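Local coordinates for protein 2-dehydropantoate 2-reductase (Bacillus subtilis, PDB 3EGO) that probably catalyses the NADPH-dependent reduction of ketopantoate to (R)-pantoate, a step in the biosynthesis of pantothenate, at residues A[181-184]-A[185-189]; A[211-214]-A[215-219]; A[232-235]-A[236-240]. All blocks are in the same frame, centred on the assembly; numbering follows the deposited sequence.

Three one-turn contacts, each within a different helix of the C-terminal domain, pack around one another. Contact 1, on helix 174-195, holds K181, N185 and N189, probably the proton donor and two substrate ligands. Contacts 2 and 3, on the consecutive helices 206-223 and 228-241, have centres about 10 Å from that of contact 1 and about 13 Å from each other. C187 O lies 3.3 Å from M212 CG, V184 CG2 lies 3.5 Å from R234 NH2, and F216 CZ of contact 2 lies 3.3 Å from W232 N of contact 3. The side chain of R234 comes within about 5 Å of that of K181.

Contact 1: A[181-184]-A[185-189]; sequences KLIV and NACIN
K181 and N185 lie one turn apart on helix 174-195, the first helix of the helical C-terminal domain, and probably belong to the active site, K181 as proton donor and N185 as a substrate ligand. Their side chains cross at a slant, and K181 NZ gives a hydrogen bond of 3.0 Å to N185 OD1. The ammonium approaches in the plane of the amide, on a lone pair of the oxygen, with a C=O...N angle of 124°. The lysine chain is extended until its last torsion, chi4 48°, which folds NZ over toward the asparagine. The bond fixes which end of the N185 amide faces the lysine. A backbone bond of 3.1 Å from N185 N to K181 O joins the same two residues, so the pair is held at both main chain and side chain. As in other ketopantoate reductases, this helix probably sets the proton donor and two substrate-binding asparagines on successive turns; N189 follows N185 and gives its N-H to N185 O at 2.9 Å. Other faces of the helix are apolar. V184 and I188 run side by side in the same direction, CG1 of the valine 4.1 Å from CD1 of the isoleucine, while I183 CD1 rests 4.0 Å from C187 SG. The backbone bond from A186 N to L182 O is short, 2.8 Å. At the next residue, C187 N reaches I183 O at 3.3 Å and makes a second, weak bond to V184 O, which also accepts from I188 N. Beyond the two segments, the lysine side chain touches N100 in a loop, and I264 and L268 of helix 261-274 cover A186.

Contact 2: A[211-214]-A[215-219]; sequences FMKL and VFQEA
F211 meets V215 one turn on, its ring atom CE2 lying 3.8 Å from V215 CG2 in an oblique approach. On another side of the helix Q217 crosses both K213 and L214. Its CG presses to 3.1 Å from K213 O, and its NE2 comes 3.8 Å from L214 CD2. CG of Q217 stands anti to its own carbonyl carbon (chi1 -63°), which turns the chain back over the preceding turn. A water donates to L214 O at 2.8 Å and accepts a weak bond from Q217 NE2, loosely linking the amide to the main chain; E218 N reaches the same L214 O only weakly, at 3.4 Å. The other backbone links are firm, with F216 N to M212 O at 2.7 Å. All this lies on helix 206-223 of the C-terminal domain, whose F211 and L214 also meet the second subunit. There the F211 ring stacks on F284 of that subunit, and in its own chain it meets H281 edge-to-face. H281 ND1 also binds E218 OE2, while E218 OE1 takes the backbone N-H of L282, so helix 280-291 holds both carboxylate oxygens.

Contact 3: A[232-235]-A[236-240]; sequences WERV and QAVCG
Between W232-V235 and Q236-G240 the backbone is regular alpha helix, each N-H reaching back to the carbonyl four residues earlier. Two of these bonds are short: A237 N to E233 O and V238 N to R234 O are both 2.6 Å. C239 N meets V235 O at 3.0 Å. Q236 N bonds W232 O at 3.2 Å, and these two residues also make the main side-chain contact. CG of W232 anti to the main-chain N (chi1 178°) lays one face of the indole against the Q236 chain. Q236 CG lies over the six-membered ring as a CH-pi contact, 4.0 Å from its centroid and close to the ring normal. The amide carbon CD follows over the same face, 3.4 Å above the indole plane and displaced toward the rim. The amide plane is inclined by 32° to the ring, so it is not a flat stack. A leucine in place of W232 would probably deprive Q236 of the broad face it lies on, leaving its side chain freer to turn and opening a gap beside M212 and F216. Away from the tryptophan, R234 and V238 lie side by side, with NH1 of the arginine 3.5 Å from CG2 of the valine. The far end of that guanidinium is held from outside, its NH2 hydrogen-bonding G180 O. C239 touches I188, and its side chain is about 5 Å from that of N199, a probable substrate ligand. Side chains four residues apart meet in this way along any alpha helix; here helix 228-241 packs against helices 174-195 and 206-223 in the ketopantoate reductase C-terminal domain.

Contact 1: A[181-184]-A[185-189]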
loop_
_atom_site.group_PDB
_atom_site.type_symbol
_atom_site.label_atom_id
_atom_site.label_comp_id
_atom_site.label_asym_id
_atom_site.label_seq_id
_atom_site.Cartn_x
_atom_site.Cartn_y
_atom_site.Cartn_z
ATOM N N LYS A 181 -18.560 11.961 -11.108
ATOM C CA LYS A 181 -18.033 10.603 -11.265
ATOM C C LYS A 181 -16.656 10.511 -10.572
ATOM O O LYS A 181 -16.316 9.494 -9.981
ATOM C CB LYS A 181 -17.930 10.270 -12.756
ATOM C CG LYS A 181 -17.289 8.891 -13.082
ATOM C CD LYS A 181 -17.420 8.542 -14.584
ATOM C CE LYS A 181 -16.293 7.602 -15.030
ATOM N NZ LYS A 181 -16.136 6.466 -14.071
ATOM N N LEU A 182 -15.872 11.582 -10.655
ATOM C CA LEU A 182 -14.534 11.576 -10.041
ATOM C C LEU A 182 -14.588 11.369 -8.525
ATOM O O LEU A 182 -13.813 10.570 -7.992
ATOM C CB LEU A 182 -13.748 12.856 -10.403
ATOM C CG LEU A 182 -12.266 12.746 -9.994
ATOM C CD1 LEU A 182 -11.336 12.882 -11.171
ATOM C CD2 LEU A 182 -11.951 13.759 -8.952
ATOM N N ILE A 183 -15.515 12.039 -7.823
ATOM C CA ILE A 183 -15.560 11.897 -6.360
ATOM C C ILE A 183 -15.696 10.450 -5.993
ATOM O O ILE A 183 -15.009 9.949 -5.114
ATOM C CB ILE A 183 -16.664 12.726 -5.642
ATOM C CG1 ILE A 183 -16.487 12.625 -4.117
ATOM C CG2 ILE A 183 -18.072 12.233 -5.988
ATOM C CD1 ILE A 183 -15.109 13.119 -3.572
ATOM N N VAL A 184 -16.561 9.746 -6.708
ATOM C CA VAL A 184 -16.707 8.322 -6.499
ATOM C C VAL A 184 -15.403 7.512 -6.757
ATOM O O VAL A 184 -14.969 6.762 -5.896
ATOM C CB VAL A 184 -17.845 7.771 -7.391
ATOM C CG1 VAL A 184 -17.823 6.281 -7.395
ATOM C CG2 VAL A 184 -19.211 8.310 -6.904
ATOM N N ASN A 185 -14.794 7.668 -7.925
ATOM C CA ASN A 185 -13.601 6.882 -8.256
ATOM C C ASN A 185 -12.463 7.170 -7.267
ATOM O O ASN A 185 -11.762 6.259 -6.823
ATOM C CB ASN A 185 -13.143 7.159 -9.695
ATOM C CG ASN A 185 -14.161 6.691 -10.752
ATOM O OD1 ASN A 185 -14.113 7.132 -11.896
ATOM N ND2 ASN A 185 -15.074 5.813 -10.366
ATOM N N ALA A 186 -12.304 8.442 -6.905
ATOM C CA ALA A 186 -11.192 8.857 -6.045
ATOM C C ALA A 186 -11.304 8.245 -4.644
ATOM O O ALA A 186 -10.303 7.964 -4.016
ATOM C CB ALA A 186 -11.155 10.388 -5.977
ATOM N N CYS A 187 -12.524 8.044 -4.150
ATOM C CA CYS A 187 -12.717 7.486 -2.818
ATOM C C CYS A 187 -12.611 5.994 -2.764
ATOM O O CYS A 187 -12.186 5.442 -1.737
ATOM C CB CYS A 187 -14.076 7.863 -2.246
ATOM S SG CYS A 187 -14.257 9.561 -1.915
ATOM N N ILE A 188 -13.034 5.318 -3.830
ATOM C CA ILE A 188 -13.044 3.865 -3.809
ATOM C C ILE A 188 -11.764 3.242 -4.347
ATOM O O ILE A 188 -11.249 2.292 -3.767
ATOM C CB ILE A 188 -14.212 3.260 -4.626
ATOM C CG1 ILE A 188 -15.574 3.640 -4.012
ATOM C CG2 ILE A 188 -14.074 1.723 -4.677
ATOM C CD1 ILE A 188 -16.817 3.212 -4.919
ATOM N N ASN A 189 -11.268 3.751 -5.471
ATOM C CA ASN A 189 -10.183 3.063 -6.223
ATOM C C ASN A 189 -8.780 2.960 -5.578
ATOM O O ASN A 189 -8.179 1.873 -5.520
ATOM C CB ASN A 189 -10.085 3.664 -7.627
ATOM C CG ASN A 189 -11.283 3.267 -8.534
ATOM O OD1 ASN A 189 -12.295 2.753 -8.059
ATOM N ND2 ASN A 189 -11.162 3.527 -9.825
#

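Contact 2: A[211-214]-A[215-219]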
loop_
_atom_site.group_PDB
_atom_site.type_symbol
_atom_site.label_atom_id
_atom_site.label_comp_id
_atom_site.label_asym_id
_atom_site.label_seq_id
_atom_site.Cartn_x
_atom_site.Cartn_y
_atom_site.Cartn_z
ATOM N N PHE A 211 -11.602 5.870 7.074
ATOM C CA PHE A 211 -10.533 6.358 6.204
ATOM C C PHE A 211 -11.069 6.876 4.864
ATOM O O PHE A 211 -10.681 7.947 4.403
ATOM C CB PHE A 211 -9.487 5.255 5.995
ATOM C CG PHE A 211 -8.187 5.754 5.439
ATOM C CD1 PHE A 211 -7.076 5.936 6.276
ATOM C CD2 PHE A 211 -8.062 6.025 4.090
ATOM C CE1 PHE A 211 -5.863 6.411 5.751
ATOM C CE2 PHE A 211 -6.838 6.474 3.541
ATOM C CZ PHE A 211 -5.736 6.681 4.382
ATOM N N MET A 212 -11.982 6.129 4.236
ATOM C CA MET A 212 -12.668 6.661 3.035
ATOM C C MET A 212 -13.294 8.050 3.252
ATOM O O MET A 212 -13.188 8.930 2.402
ATOM C CB MET A 212 -13.741 5.677 2.509
ATOM C CG MET A 212 -14.056 5.884 0.993
ATOM S SD MET A 212 -15.132 4.658 0.177
ATOM C CE MET A 212 -16.506 4.597 1.293
ATOM N N LYS A 213 -13.956 8.236 4.389
ATOM C CA LYS A 213 -14.591 9.531 4.691
ATOM C C LYS A 213 -13.569 10.652 4.723
ATOM O O LYS A 213 -13.811 11.759 4.214
ATOM C CB LYS A 213 -15.333 9.456 6.014
ATOM C CG LYS A 213 -16.504 10.427 6.124
ATOM C CD LYS A 213 -17.070 10.403 7.520
ATOM C CE LYS A 213 -18.117 11.501 7.689
ATOM N NZ LYS A 213 -18.973 11.178 8.876
ATOM N N LEU A 214 -12.405 10.368 5.323
ATOM C CA LEU A 214 -11.314 11.339 5.369
ATOM C C LEU A 214 -10.833 11.697 3.972
ATOM O O LEU A 214 -10.526 12.857 3.672
ATOM C CB LEU A 214 -10.143 10.790 6.209
ATOM C CG LEU A 214 -10.332 10.698 7.725
ATOM C CD1 LEU A 214 -9.105 10.067 8.363
ATOM C CD2 LEU A 214 -10.611 12.099 8.289
ATOM N N VAL A 215 -10.728 10.680 3.110
ATOM C CA VAL A 215 -10.404 10.936 1.711
ATOM C C VAL A 215 -11.544 11.747 1.047
ATOM O O VAL A 215 -11.302 12.724 0.360
ATOM C CB VAL A 215 -10.165 9.618 0.938
ATOM C CG1 VAL A 215 -9.993 9.882 -0.539
ATOM C CG2 VAL A 215 -8.884 8.931 1.490
ATOM N N PHE A 216 -12.782 11.339 1.285
ATOM C CA PHE A 216 -13.917 12.088 0.683
ATOM C C PHE A 216 -13.855 13.602 1.041
ATOM O O PHE A 216 -13.982 14.502 0.192
ATOM C CB PHE A 216 -15.230 11.483 1.176
ATOM C CG PHE A 216 -16.433 12.262 0.736
ATOM C CD1 PHE A 216 -16.999 12.020 -0.508
ATOM C CD2 PHE A 216 -16.974 13.258 1.546
ATOM C CE1 PHE A 216 -18.109 12.757 -0.938
ATOM C CE2 PHE A 216 -18.090 13.992 1.120
ATOM C CZ PHE A 216 -18.640 13.733 -0.120
ATOM N N GLN A 217 -13.635 13.878 2.324
ATOM C CA GLN A 217 -13.625 15.258 2.803
ATOM C C GLN A 217 -12.597 16.101 2.095
ATOM O O GLN A 217 -12.892 17.236 1.739
ATOM C CB GLN A 217 -13.456 15.317 4.324
ATOM C CG GLN A 217 -14.629 14.642 5.063
ATOM C CD GLN A 217 -14.474 14.631 6.576
ATOM O OE1 GLN A 217 -15.473 14.647 7.306
ATOM N NE2 GLN A 217 -13.218 14.618 7.060
ATOM N N GLU A 218 -11.389 15.566 1.877
ATOM C CA GLU A 218 -10.384 16.301 1.115
ATOM C C GLU A 218 -10.823 16.537 -0.320
ATOM O O GLU A 218 -10.738 17.647 -0.849
ATOM C CB GLU A 218 -9.044 15.538 1.081
ATOM C CG GLU A 218 -8.508 15.169 2.431
ATOM C CD GLU A 218 -7.154 14.457 2.386
ATOM O OE1 GLU A 218 -6.765 13.900 1.328
ATOM O OE2 GLU A 218 -6.483 14.461 3.428
ATOM N N ALA A 219 -11.216 15.461 -0.988
ATOM C CA ALA A 219 -11.563 15.542 -2.403
ATOM C C ALA A 219 -12.744 16.461 -2.591
ATOM O O ALA A 219 -12.748 17.296 -3.486
ATOM C CB ALA A 219 -11.911 14.141 -2.944
HETATM O O HOH W 1 -10.183 14.804 5.617
#

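Contact 3: A[232-235]-A[236-240]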
loop_
_atom_site.group_PDB
_atom_site.type_symbol
_atom_site.label_atom_id
_atom_site.label_comp_id
_atom_site.label_asym_id
_atom_site.label_seq_id
_atom_site.Cartn_x
_atom_site.Cartn_y
_atom_site.Cartn_z
ATOM N N TRP A 232 -21.503 12.180 -0.449
ATOM C CA TRP A 232 -21.041 11.118 0.458
ATOM C C TRP A 232 -21.968 9.907 0.451
ATOM O O TRP A 232 -21.509 8.755 0.501
ATOM C CB TRP A 232 -20.858 11.650 1.897
ATOM C CG TRP A 232 -20.426 10.610 2.935
ATOM C CD1 TRP A 232 -21.019 10.370 4.152
ATOM C CD2 TRP A 232 -19.316 9.699 2.854
ATOM N NE1 TRP A 232 -20.350 9.371 4.824
ATOM C CE2 TRP A 232 -19.303 8.945 4.048
ATOM C CE3 TRP A 232 -18.329 9.454 1.892
ATOM C CZ2 TRP A 232 -18.351 7.964 4.298
ATOM C CZ3 TRP A 232 -17.389 8.485 2.144
ATOM C CH2 TRP A 232 -17.407 7.744 3.330
ATOM N N GLU A 233 -23.278 10.149 0.403
ATOM C CA GLU A 233 -24.228 9.034 0.411
ATOM C C GLU A 233 -24.037 8.173 -0.823
ATOM O O GLU A 233 -24.006 6.946 -0.740
ATOM C CB GLU A 233 -25.679 9.535 0.504
ATOM C CG GLU A 233 -26.071 9.956 1.912
ATOM C CD GLU A 233 -26.952 11.203 1.945
ATOM O OE1 GLU A 233 -27.743 11.422 0.987
ATOM O OE2 GLU A 233 -26.847 11.962 2.942
ATOM N N ARG A 234 -23.864 8.858 -1.941
ATOM C CA ARG A 234 -23.646 8.291 -3.274
ATOM C C ARG A 234 -22.417 7.395 -3.321
ATOM O O ARG A 234 -22.491 6.232 -3.735
ATOM C CB ARG A 234 -23.494 9.447 -4.263
ATOM C CG ARG A 234 -23.321 9.069 -5.717
ATOM C CD ARG A 234 -23.312 10.331 -6.597
ATOM N NE ARG A 234 -22.384 10.247 -7.731
ATOM C CZ ARG A 234 -22.184 9.159 -8.483
ATOM N NH1 ARG A 234 -22.854 8.034 -8.243
ATOM N NH2 ARG A 234 -21.314 9.192 -9.495
ATOM N N VAL A 235 -21.288 7.936 -2.873
ATOM C CA VAL A 235 -20.046 7.153 -2.739
ATOM C C VAL A 235 -20.331 5.831 -2.030
ATOM O O VAL A 235 -19.978 4.751 -2.510
ATOM C CB VAL A 235 -18.947 7.976 -1.977
ATOM C CG1 VAL A 235 -17.722 7.110 -1.633
ATOM C CG2 VAL A 235 -18.519 9.232 -2.769
ATOM N N GLN A 236 -20.980 5.903 -0.876
ATOM C CA GLN A 236 -21.301 4.687 -0.128
ATOM C C GLN A 236 -22.313 3.836 -0.870
ATOM O O GLN A 236 -22.222 2.592 -0.884
ATOM C CB GLN A 236 -21.846 5.038 1.245
ATOM C CG GLN A 236 -20.891 5.826 2.089
ATOM C CD GLN A 236 -21.580 6.389 3.310
ATOM O OE1 GLN A 236 -21.917 7.581 3.351
ATOM N NE2 GLN A 236 -21.829 5.531 4.298
ATOM N N ALA A 237 -23.278 4.517 -1.478
ATOM C CA ALA A 237 -24.257 3.868 -2.348
ATOM C C ALA A 237 -23.591 3.034 -3.449
ATOM O O ALA A 237 -23.934 1.856 -3.606
ATOM C CB ALA A 237 -25.192 4.900 -2.946
ATOM N N VAL A 238 -22.649 3.634 -4.201
ATOM C CA VAL A 238 -22.014 2.942 -5.338
ATOM C C VAL A 238 -21.114 1.812 -4.874
ATOM O O VAL A 238 -21.010 0.760 -5.526
ATOM C CB VAL A 238 -21.178 3.874 -6.204
ATOM C CG1 VAL A 238 -20.356 3.069 -7.197
ATOM C CG2 VAL A 238 -22.056 4.895 -6.914
ATOM N N CYS A 239 -20.463 2.030 -3.733
ATOM C CA CYS A 239 -19.752 0.968 -3.058
ATOM C C CYS A 239 -20.658 -0.231 -2.852
ATOM O O CYS A 239 -20.252 -1.382 -3.062
ATOM C CB CYS A 239 -19.320 1.451 -1.685
ATOM S SG CYS A 239 -17.672 2.019 -1.657
ATOM N N GLY A 240 -21.867 0.051 -2.370
ATOM C CA GLY A 240 -22.855 -0.983 -2.094
ATOM C C GLY A 240 -23.241 -1.730 -3.356
ATOM O O GLY A 240 -23.271 -2.957 -3.374
#